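Local structure of DNA ligase (3GDE) at residues Phe6-Glu11 with Leu153-Leu158; Val292-Val296 with Tyr344-Glu348; Asp351-Arg357 with Lys403-Tyr409. The protein probably seals nicks in double-stranded DNA during replication, recombination and repair, using ATP to join a 3'-hydroxyl to a 5'-phosphate. One frame throughout, in Å; residues are numbered along the deposited sequence.

How the contacts relate
Contact 1 lies in the helical DNA-binding domain; contacts 2 and 3 share the adenylation domain, their centres about 17 Å apart and both more than 40 Å from that of contact 1. Contact 1 is the buried one, two helices packed through a phenylalanine, an alanine, a tyrosine and a glutamate whose carboxylate takes a weak bond from a backbone N-H. The other two are partly buried. In contact 2 one straight backbone bond joins a bulge to a turn beside strand 296-306, whereas in contact 3 backbone N-H groups and an arginine converge on a loop's carbonyls. Strand 344-345 of contact 2 leads on to helix 354-364, whose first turn belongs to contact 3.

Contact 1. Residues Phe6-Glu11 with Leu153-Leu158; sequences FAEFAE and LEARYL
Helices 6-16 and 152-162 cross steeply, their short segments at 77° with axes 8.7 Å apart and the CA atoms of Ala7 and Glu154 nearest each other, a helix-helix packing within the all-helical DNA-binding domain of the ligase. Phe6 carries the largest share. With CG anti to the backbone N, its ring reaches over to helix 152-162, where Leu158 CD1 sits over one face, 3.6 Å from the ring centroid, as a CH-pi contact. Phe9 CD2 of its own helix lies over the opposite face, toward the rim, and the CG methylene of Glu154 lies at the edge, in the ring plane. The small Ala10 sits where the helices cross: its CB rests 3.6 Å from Leu153 O and 3.9 Å from Tyr157 CD2. The Tyr157 hydroxyl, beyond this contact, bonds Glu17. Glu154 runs extended past the Phe6 ring in the opposite sense, its carboxylate plane turned 47° from the ring. Both oxygens are tied down, OE1 by Thr151 N and OE2 by Leu115 N, which probably favours the charged form in this buried place. OE2 also takes a weak, bent bond from helix 6-16: Ala7 N lies 2.8 Å from Glu154 OE2, with an angle of 120° at the hydrogen.

Contact 2. Residues Val292-Val296 with Tyr344-Glu348; sequences VKPGV and YHDGE
The imidazole of His345 meets Lys293 at its edge: Lys293 CE lies in the ring plane, 3.3 Å from His345 NE2, and Val296 CG1 approaches the same rim near CD2, 4.1 Å away. The phenol ring of Tyr344 has Gly347 N over one face, as the chain folds back beneath it, and the carbonyl oxygen of Gly295 at its edge, 3.5 Å from Tyr344 CD1. Lys293 gets to the histidine by folding up. Its CG stands anti to the backbone N (chi1 -177°), but the chain bends at each later torsion, and the two side chains cross at about a right angle. Helix 354-364 flanks this pair, with Leu360 on His345 and Ser363 on Lys293. A backbone bond ties the two segments: Asp346 N donates to Gly295 O at 3.0 Å, almost straight (174° at the hydrogen). The same oxygen also meets His345 CA in a CA-H...O contact. A shorter one joins Val296 CA to Tyr344 O at 3.1 Å, beside the antiparallel, non-hydrogen-bonded pair of Val296 with His345, whose side chains share one face. Gly295 has positive phi (92°), a backbone shape that suits glycine. The backbone of Asp346 also has positive phi, in the left-handed helical region, and its carboxylate leans to within 4.0 Å of Gly295 CA at OD1. Asp346 lies at the middle of a tight bend, across which His345 N bonds Gly347 O. Gly295 and Val296 together face Trp262 on strand 256-262, a G1 beta bulge with glycine at its first position, which opens strand 296-306 where short strand 344-345 pairs with it in the adenylation domain.

Contact 3. Residues Asp351-Arg357 with Lys403-Tyr409; sequences DLPLRER and KLPSSPY
Leu354, Pro405 and Arg357 bury the most surface. Leu354, in the first turn of helix 354-364, points at the loop 403-409: its CB lies 3.4 Å from Pro405 O, while CD1 reaches Lys403 CB at 3.7 Å, the two side chains crossing at about a right angle. Pro405 sits within a type I turn from Leu404 to Ser407. Pro353 is the N-cap residue, and the loop's carbonyls accept from the N-H groups that follow it: Arg355 N donates to Pro405 O (3.1 Å) and Leu354 N to Ser407 O (2.9 Å). Ser407 O is gripped by a second donor, Arg357 NH1, at 3.1 Å; NH1 also bonds Leu352 O at 2.9 Å, both partners nearly in the guanidinium plane. Tyr409 CB lies over the centre of one guanidinium face and Leu354 CA toward the rim of the other, sandwiching the group; a bend at chi3 (-55°) turns it between them. One water joins Arg357 NH2, Ser407 OG and Pro408 O. Arg357 NE pairs with Asp341, tying helix 354-364 to strand 335-342, while Lys403, under Leu354 at the end of strand 399-403, salt-bridges Glu250, a predicted ATP-binding residue on strand 247-252.

Contact 1. Residues Phe6-Glu11 with Leu153-Leu158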
loop_
_atom_site.group_PDB
_atom_site.type_symbol
_atom_site.label_atom_id
_atom_site.label_comp_id
_atom_site.label_asym_id
_atom_site.label_seq_id
_atom_site.Cartn_x
_atom_site.Cartn_y
_atom_site.Cartn_z
ATOM N N PHE A 6 -1.995 -10.439 -24.608
ATOM C CA PHE A 6 -2.511 -10.526 -23.243
ATOM C C PHE A 6 -3.096 -11.923 -23.008
ATOM O O PHE A 6 -2.995 -12.456 -21.897
ATOM C CB PHE A 6 -3.543 -9.421 -22.974
ATOM C CG PHE A 6 -3.929 -9.280 -21.521
ATOM C CD1 PHE A 6 -5.071 -9.899 -21.027
ATOM C CD2 PHE A 6 -3.143 -8.523 -20.645
ATOM C CE1 PHE A 6 -5.431 -9.777 -19.676
ATOM C CE2 PHE A 6 -3.491 -8.379 -19.302
ATOM C CZ PHE A 6 -4.633 -9.010 -18.808
ATOM N N ALA A 7 -3.675 -12.515 -24.057
ATOM C CA ALA A 7 -4.196 -13.894 -24.017
ATOM C C ALA A 7 -3.159 -14.960 -23.663
ATOM O O ALA A 7 -3.510 -15.976 -23.089
ATOM C CB ALA A 7 -4.872 -14.271 -25.336
ATOM N N GLU A 8 -1.899 -14.756 -24.038
ATOM C CA GLU A 8 -0.855 -15.695 -23.639
ATOM C C GLU A 8 -0.648 -15.582 -22.128
ATOM O O GLU A 8 -0.585 -16.590 -21.422
ATOM C CB GLU A 8 0.451 -15.464 -24.404
ATOM C CG GLU A 8 1.580 -16.383 -23.930
ATOM C CD GLU A 8 2.914 -16.154 -24.635
ATOM O OE1 GLU A 8 3.857 -16.924 -24.348
ATOM O OE2 GLU A 8 3.028 -15.224 -25.467
ATOM N N PHE A 9 -0.564 -14.343 -21.652
ATOM C CA PHE A 9 -0.501 -14.037 -20.230
ATOM C C PHE A 9 -1.728 -14.569 -19.482
ATOM O O PHE A 9 -1.599 -15.176 -18.413
ATOM C CB PHE A 9 -0.324 -12.515 -20.047
ATOM C CG PHE A 9 -0.607 -12.022 -18.654
ATOM C CD1 PHE A 9 0.305 -12.244 -17.621
ATOM C CD2 PHE A 9 -1.782 -11.326 -18.379
ATOM C CE1 PHE A 9 0.051 -11.783 -16.339
ATOM C CE2 PHE A 9 -2.052 -10.871 -17.087
ATOM C CZ PHE A 9 -1.128 -11.102 -16.068
ATOM N N ALA A 10 -2.911 -14.353 -20.059
ATOM C CA ALA A 10 -4.178 -14.767 -19.447
ATOM C C ALA A 10 -4.262 -16.284 -19.250
ATOM O O ALA A 10 -4.641 -16.749 -18.169
ATOM C CB ALA A 10 -5.377 -14.241 -20.266
ATOM N N GLU A 11 -3.892 -17.049 -20.277
ATOM C CA GLU A 11 -3.873 -18.517 -20.195
ATOM C C GLU A 11 -2.863 -19.002 -19.186
ATOM O O GLU A 11 -3.102 -19.989 -18.496
ATOM C CB GLU A 11 -3.504 -19.158 -21.529
ATOM C CG GLU A 11 -4.107 -18.486 -22.731
ATOM C CD GLU A 11 -5.411 -19.094 -23.178
ATOM O OE1 GLU A 11 -6.137 -18.407 -23.932
ATOM O OE2 GLU A 11 -5.700 -20.251 -22.794
ATOM N N LEU A 153 -11.073 -15.279 -21.740
ATOM C CA LEU A 153 -10.023 -15.325 -20.712
ATOM C C LEU A 153 -9.246 -14.017 -20.557
ATOM O O LEU A 153 -8.796 -13.679 -19.455
ATOM C CB LEU A 153 -9.063 -16.480 -20.991
ATOM C CG LEU A 153 -8.530 -17.277 -19.810
ATOM C CD1 LEU A 153 -9.617 -17.536 -18.735
ATOM C CD2 LEU A 153 -7.964 -18.571 -20.332
ATOM N N GLU A 154 -9.079 -13.277 -21.651
ATOM C CA GLU A 154 -8.495 -11.936 -21.560
ATOM C C GLU A 154 -9.406 -11.004 -20.774
ATOM O O GLU A 154 -8.935 -10.219 -19.961
ATOM C CB GLU A 154 -8.238 -11.337 -22.945
ATOM C CG GLU A 154 -6.933 -11.746 -23.559
ATOM C CD GLU A 154 -6.782 -11.301 -25.021
ATOM O OE1 GLU A 154 -7.802 -11.048 -25.695
ATOM O OE2 GLU A 154 -5.633 -11.212 -25.502
ATOM N N ALA A 155 -10.708 -11.090 -21.039
ATOM C CA ALA A 155 -11.684 -10.222 -20.395
ATOM C C ALA A 155 -11.716 -10.470 -18.887
ATOM O O ALA A 155 -11.910 -9.549 -18.092
ATOM C CB ALA A 155 -13.069 -10.419 -21.014
ATOM N N ARG A 156 -11.524 -11.726 -18.511
ATOM C CA ARG A 156 -11.430 -12.127 -17.113
ATOM C C ARG A 156 -10.304 -11.424 -16.364
ATOM O O ARG A 156 -10.559 -10.779 -15.353
ATOM C CB ARG A 156 -11.263 -13.635 -17.035
ATOM C CG ARG A 156 -11.038 -14.196 -15.648
ATOM C CD ARG A 156 -11.571 -15.596 -15.658
ATOM N NE ARG A 156 -10.654 -16.541 -15.067
ATOM C CZ ARG A 156 -10.722 -17.850 -15.258
ATOM N NH1 ARG A 156 -11.667 -18.365 -16.025
ATOM N NH2 ARG A 156 -9.838 -18.644 -14.677
ATOM N N TYR A 157 -9.068 -11.546 -16.859
ATOM C CA TYR A 157 -7.904 -10.940 -16.183
ATOM C C TYR A 157 -7.736 -9.441 -16.413
ATOM O O TYR A 157 -7.100 -8.774 -15.622
ATOM C CB TYR A 157 -6.620 -11.723 -16.460
ATOM C CG TYR A 157 -6.706 -13.104 -15.864
ATOM C CD1 TYR A 157 -6.627 -13.288 -14.484
ATOM C CD2 TYR A 157 -6.920 -14.227 -16.673
ATOM C CE1 TYR A 157 -6.738 -14.547 -13.924
ATOM C CE2 TYR A 157 -7.039 -15.495 -16.123
ATOM C CZ TYR A 157 -6.943 -15.645 -14.747
ATOM O OH TYR A 157 -7.058 -16.888 -14.178
ATOM N N LEU A 158 -8.311 -8.913 -17.488
ATOM C CA LEU A 158 -8.375 -7.462 -17.679
ATOM C C LEU A 158 -9.218 -6.857 -16.569
ATOM O O LEU A 158 -8.858 -5.837 -15.971
ATOM C CB LEU A 158 -9.002 -7.116 -19.037
ATOM C CG LEU A 158 -8.200 -6.450 -20.167
ATOM C CD1 LEU A 158 -6.697 -6.413 -19.938
ATOM C CD2 LEU A 158 -8.529 -7.058 -21.545
#

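Contact 2. Residues Val292-Val296 with Tyr344-Glu348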
loop_
_atom_site.group_PDB
_atom_site.type_symbol
_atom_site.label_atom_id
_atom_site.label_comp_id
_atom_site.label_asym_id
_atom_site.label_seq_id
_atom_site.Cartn_x
_atom_site.Cartn_y
_atom_site.Cartn_z
ATOM N N VAL A 292 15.802 23.788 3.901
ATOM C CA VAL A 292 16.683 22.633 3.719
ATOM C C VAL A 292 17.681 22.752 2.560
ATOM O O VAL A 292 17.403 23.357 1.519
ATOM C CB VAL A 292 15.934 21.241 3.774
ATOM C CG1 VAL A 292 14.727 21.269 4.740
ATOM C CG2 VAL A 292 15.512 20.766 2.412
ATOM N N LYS A 293 18.864 22.200 2.794
ATOM C CA LYS A 293 19.945 22.160 1.829
ATOM C C LYS A 293 19.581 21.212 0.673
ATOM O O LYS A 293 19.176 20.075 0.914
ATOM C CB LYS A 293 21.214 21.721 2.563
ATOM C CG LYS A 293 22.499 21.675 1.759
ATOM C CD LYS A 293 22.966 20.225 1.522
ATOM C CE LYS A 293 23.316 19.482 2.826
ATOM N NZ LYS A 293 24.512 20.014 3.575
ATOM N N PRO A 294 19.681 21.697 -0.584
ATOM C CA PRO A 294 19.313 20.911 -1.770
ATOM C C PRO A 294 20.186 19.671 -1.938
ATOM O O PRO A 294 21.328 19.662 -1.491
ATOM C CB PRO A 294 19.560 21.883 -2.926
ATOM C CG PRO A 294 19.540 23.247 -2.298
ATOM C CD PRO A 294 20.138 23.050 -0.951
ATOM N N GLY A 295 19.644 18.637 -2.571
ATOM C CA GLY A 295 20.394 17.399 -2.831
ATOM C C GLY A 295 20.245 16.346 -1.747
ATOM O O GLY A 295 21.166 15.563 -1.509
ATOM N N VAL A 296 19.091 16.334 -1.081
ATOM C CA VAL A 296 18.841 15.397 0.019
ATOM C C VAL A 296 17.545 14.597 -0.124
ATOM O O VAL A 296 16.626 14.968 -0.875
ATOM C CB VAL A 296 18.876 16.080 1.438
ATOM C CG1 VAL A 296 20.212 16.756 1.698
ATOM C CG2 VAL A 296 17.737 17.068 1.604
ATOM N N TYR A 344 19.853 10.248 1.646
ATOM C CA TYR A 344 20.573 10.718 0.491
ATOM C C TYR A 344 21.101 12.106 0.777
ATOM O O TYR A 344 20.366 12.987 1.212
ATOM C CB TYR A 344 19.645 10.740 -0.712
ATOM C CG TYR A 344 20.324 10.992 -2.031
ATOM C CD1 TYR A 344 20.597 12.295 -2.460
ATOM C CD2 TYR A 344 20.685 9.925 -2.865
ATOM C CE1 TYR A 344 21.219 12.535 -3.681
ATOM C CE2 TYR A 344 21.300 10.155 -4.106
ATOM C CZ TYR A 344 21.563 11.464 -4.500
ATOM O OH TYR A 344 22.176 11.708 -5.703
ATOM N N HIS A 345 22.391 12.277 0.545
ATOM C CA HIS A 345 23.058 13.557 0.711
ATOM C C HIS A 345 24.160 13.587 -0.335
ATOM O O HIS A 345 25.279 13.109 -0.099
ATOM C CB HIS A 345 23.609 13.690 2.129
ATOM C CG HIS A 345 24.469 14.896 2.335
ATOM N ND1 HIS A 345 25.843 14.855 2.237
ATOM C CD2 HIS A 345 24.149 16.178 2.632
ATOM C CE1 HIS A 345 26.333 16.061 2.466
ATOM N NE2 HIS A 345 25.325 16.882 2.709
ATOM N N ASP A 346 23.804 14.123 -1.502
ATOM C CA ASP A 346 24.582 13.980 -2.739
ATOM C C ASP A 346 25.193 12.578 -2.890
ATOM O O ASP A 346 26.416 12.393 -2.925
ATOM C CB ASP A 346 25.606 15.113 -2.881
ATOM C CG ASP A 346 24.936 16.470 -3.052
ATOM O OD1 ASP A 346 24.137 16.621 -4.012
ATOM O OD2 ASP A 346 25.193 17.377 -2.224
ATOM N N GLY A 347 24.297 11.598 -2.979
ATOM C CA GLY A 347 24.657 10.189 -2.978
ATOM C C GLY A 347 24.021 9.487 -1.791
ATOM O O GLY A 347 23.751 10.109 -0.757
ATOM N N GLU A 348 23.778 8.188 -1.953
ATOM C CA GLU A 348 23.306 7.320 -0.875
ATOM C C GLU A 348 24.146 7.523 0.371
ATOM O O GLU A 348 25.364 7.724 0.271
ATOM C CB GLU A 348 23.437 5.859 -1.281
ATOM C CG GLU A 348 22.384 5.365 -2.229
ATOM C CD GLU A 348 22.415 3.852 -2.389
ATOM O OE1 GLU A 348 23.389 3.203 -1.955
ATOM O OE2 GLU A 348 21.457 3.301 -2.954
#

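Contact 3. Residues Asp351-Arg357 with Lys403-Tyr409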
loop_
_atom_site.group_PDB
_atom_site.type_symbol
_atom_site.label_atom_id
_atom_site.label_comp_id
_atom_site.label_asym_id
_atom_site.label_seq_id
_atom_site.Cartn_x
_atom_site.Cartn_y
_atom_site.Cartn_z
ATOM N N ASP A 351 24.130 3.556 4.279
ATOM C CA ASP A 351 25.108 2.588 4.800
ATOM C C ASP A 351 25.902 3.091 6.007
ATOM O O ASP A 351 26.538 2.291 6.696
ATOM C CB ASP A 351 26.063 2.097 3.700
ATOM C CG ASP A 351 25.380 1.192 2.674
ATOM O OD1 ASP A 351 24.261 0.698 2.925
ATOM O OD2 ASP A 351 25.979 0.963 1.606
ATOM N N LEU A 352 25.882 4.403 6.253
ATOM C CA LEU A 352 26.348 4.961 7.531
ATOM C C LEU A 352 25.436 4.302 8.587
ATOM O O LEU A 352 24.255 4.097 8.318
ATOM C CB LEU A 352 26.347 6.492 7.507
ATOM C CG LEU A 352 27.057 7.131 6.295
ATOM C CD1 LEU A 352 27.044 8.671 6.355
ATOM C CD2 LEU A 352 28.492 6.626 6.092
ATOM N N PRO A 353 25.911 4.082 9.822
ATOM C CA PRO A 353 26.117 4.810 11.032
ATOM C C PRO A 353 25.090 5.914 11.285
ATOM O O PRO A 353 25.197 7.015 10.749
ATOM C CB PRO A 353 27.597 5.150 10.951
ATOM C CG PRO A 353 28.157 3.719 10.440
ATOM C CD PRO A 353 26.872 2.969 9.853
ATOM N N LEU A 354 24.074 5.559 12.073
ATOM C CA LEU A 354 23.032 6.489 12.514
ATOM C C LEU A 354 23.616 7.805 13.033
ATOM O O LEU A 354 23.180 8.885 12.618
ATOM C CB LEU A 354 22.133 5.831 13.571
ATOM C CG LEU A 354 20.849 6.560 13.992
ATOM C CD1 LEU A 354 19.707 5.580 14.199
ATOM C CD2 LEU A 354 21.057 7.395 15.254
ATOM N N ARG A 355 24.607 7.707 13.918
ATOM C CA ARG A 355 25.283 8.889 14.474
ATOM C C ARG A 355 25.925 9.768 13.393
ATOM O O ARG A 355 25.935 11.001 13.520
ATOM C CB ARG A 355 26.300 8.497 15.562
ATOM C CG ARG A 355 27.410 7.566 15.098
ATOM C CD ARG A 355 28.174 6.909 16.265
ATOM N NE ARG A 355 28.313 5.463 16.046
ATOM C CZ ARG A 355 29.111 4.900 15.136
ATOM N NH1 ARG A 355 29.870 5.648 14.333
ATOM N NH2 ARG A 355 29.148 3.578 15.020
ATOM N N GLU A 356 26.435 9.131 12.334
ATOM C CA GLU A 356 26.988 9.831 11.168
ATOM C C GLU A 356 25.901 10.439 10.268
ATOM O O GLU A 356 26.060 11.557 9.757
ATOM C CB GLU A 356 27.884 8.896 10.351
ATOM C CG GLU A 356 29.111 8.395 11.103
ATOM C CD GLU A 356 30.147 7.738 10.198
ATOM O OE1 GLU A 356 30.748 6.725 10.637
ATOM O OE2 GLU A 356 30.368 8.236 9.061
ATOM N N ARG A 357 24.802 9.707 10.070
ATOM C CA ARG A 357 23.654 10.251 9.342
ATOM C C ARG A 357 23.090 11.458 10.075
ATOM O O ARG A 357 22.754 12.454 9.456
ATOM C CB ARG A 357 22.559 9.201 9.132
ATOM C CG ARG A 357 23.007 7.937 8.416
ATOM C CD ARG A 357 21.817 7.185 7.847
ATOM N NE ARG A 357 20.796 6.887 8.853
ATOM C CZ ARG A 357 20.839 5.863 9.703
ATOM N NH1 ARG A 357 21.857 5.015 9.691
ATOM N NH2 ARG A 357 19.842 5.679 10.561
ATOM N N LYS A 403 16.850 3.953 19.278
ATOM C CA LYS A 403 17.591 3.474 18.108
ATOM C C LYS A 403 19.066 3.195 18.399
ATOM O O LYS A 403 19.691 3.911 19.171
ATOM C CB LYS A 403 17.473 4.495 16.968
ATOM C CG LYS A 403 16.047 4.935 16.649
ATOM C CD LYS A 403 16.029 6.062 15.647
ATOM C CE LYS A 403 14.622 6.272 15.094
ATOM N NZ LYS A 403 14.587 7.402 14.131
ATOM N N LEU A 404 19.616 2.161 17.762
ATOM C CA LEU A 404 21.032 1.792 17.891
ATOM C C LEU A 404 21.894 2.814 17.147
ATOM O O LEU A 404 21.785 2.934 15.917
ATOM C CB LEU A 404 21.275 0.417 17.271
ATOM C CG LEU A 404 21.944 -0.747 18.002
ATOM C CD1 LEU A 404 22.792 -1.516 17.000
ATOM C CD2 LEU A 404 22.785 -0.338 19.215
ATOM N N PRO A 405 22.744 3.561 17.881
ATOM C CA PRO A 405 23.557 4.630 17.271
ATOM C C PRO A 405 24.504 4.162 16.162
ATOM O O PRO A 405 24.935 4.974 15.350
ATOM C CB PRO A 405 24.345 5.199 18.462
ATOM C CG PRO A 405 23.530 4.828 19.657
ATOM C CD PRO A 405 22.965 3.479 19.335
ATOM N N SER A 406 24.801 2.867 16.114
ATOM C CA SER A 406 25.678 2.321 15.081
ATOM C C SER A 406 24.933 1.675 13.903
ATOM O O SER A 406 25.554 1.305 12.903
ATOM C CB SER A 406 26.662 1.320 15.689
ATOM O OG SER A 406 25.990 0.131 16.037
ATOM N N SER A 407 23.613 1.541 14.022
ATOM C CA SER A 407 22.826 0.871 12.993
ATOM C C SER A 407 22.831 1.680 11.696
ATOM O O SER A 407 22.822 2.913 11.746
ATOM C CB SER A 407 21.392 0.573 13.482
ATOM O OG SER A 407 20.629 1.753 13.716
ATOM N N PRO A 408 22.906 0.983 10.534
ATOM C CA PRO A 408 22.667 1.606 9.224
ATOM C C PRO A 408 21.170 1.709 8.950
ATOM O O PRO A 408 20.369 1.153 9.692
ATOM C CB PRO A 408 23.295 0.614 8.249
ATOM C CG PRO A 408 23.092 -0.708 8.909
ATOM C CD PRO A 408 23.228 -0.452 10.397
ATOM N N TYR A 409 20.799 2.412 7.895
ATOM C CA TYR A 409 19.403 2.530 7.521
ATOM C C TYR A 409 19.061 1.418 6.535
ATOM O O TYR A 409 19.692 1.309 5.468
ATOM C CB TYR A 409 19.135 3.919 6.918
ATOM C CG TYR A 409 17.668 4.225 6.669
ATOM C CD1 TYR A 409 16.945 5.020 7.554
ATOM C CD2 TYR A 409 17.012 3.719 5.547
ATOM C CE1 TYR A 409 15.596 5.315 7.319
ATOM C CE2 TYR A 409 15.679 3.999 5.309
ATOM C CZ TYR A 409 14.974 4.800 6.196
ATOM O OH TYR A 409 13.646 5.065 5.958
HETATM O O HOH W 1 22.045 0.111 4.132
HETATM O O HOH W 2 19.471 3.099 11.643
#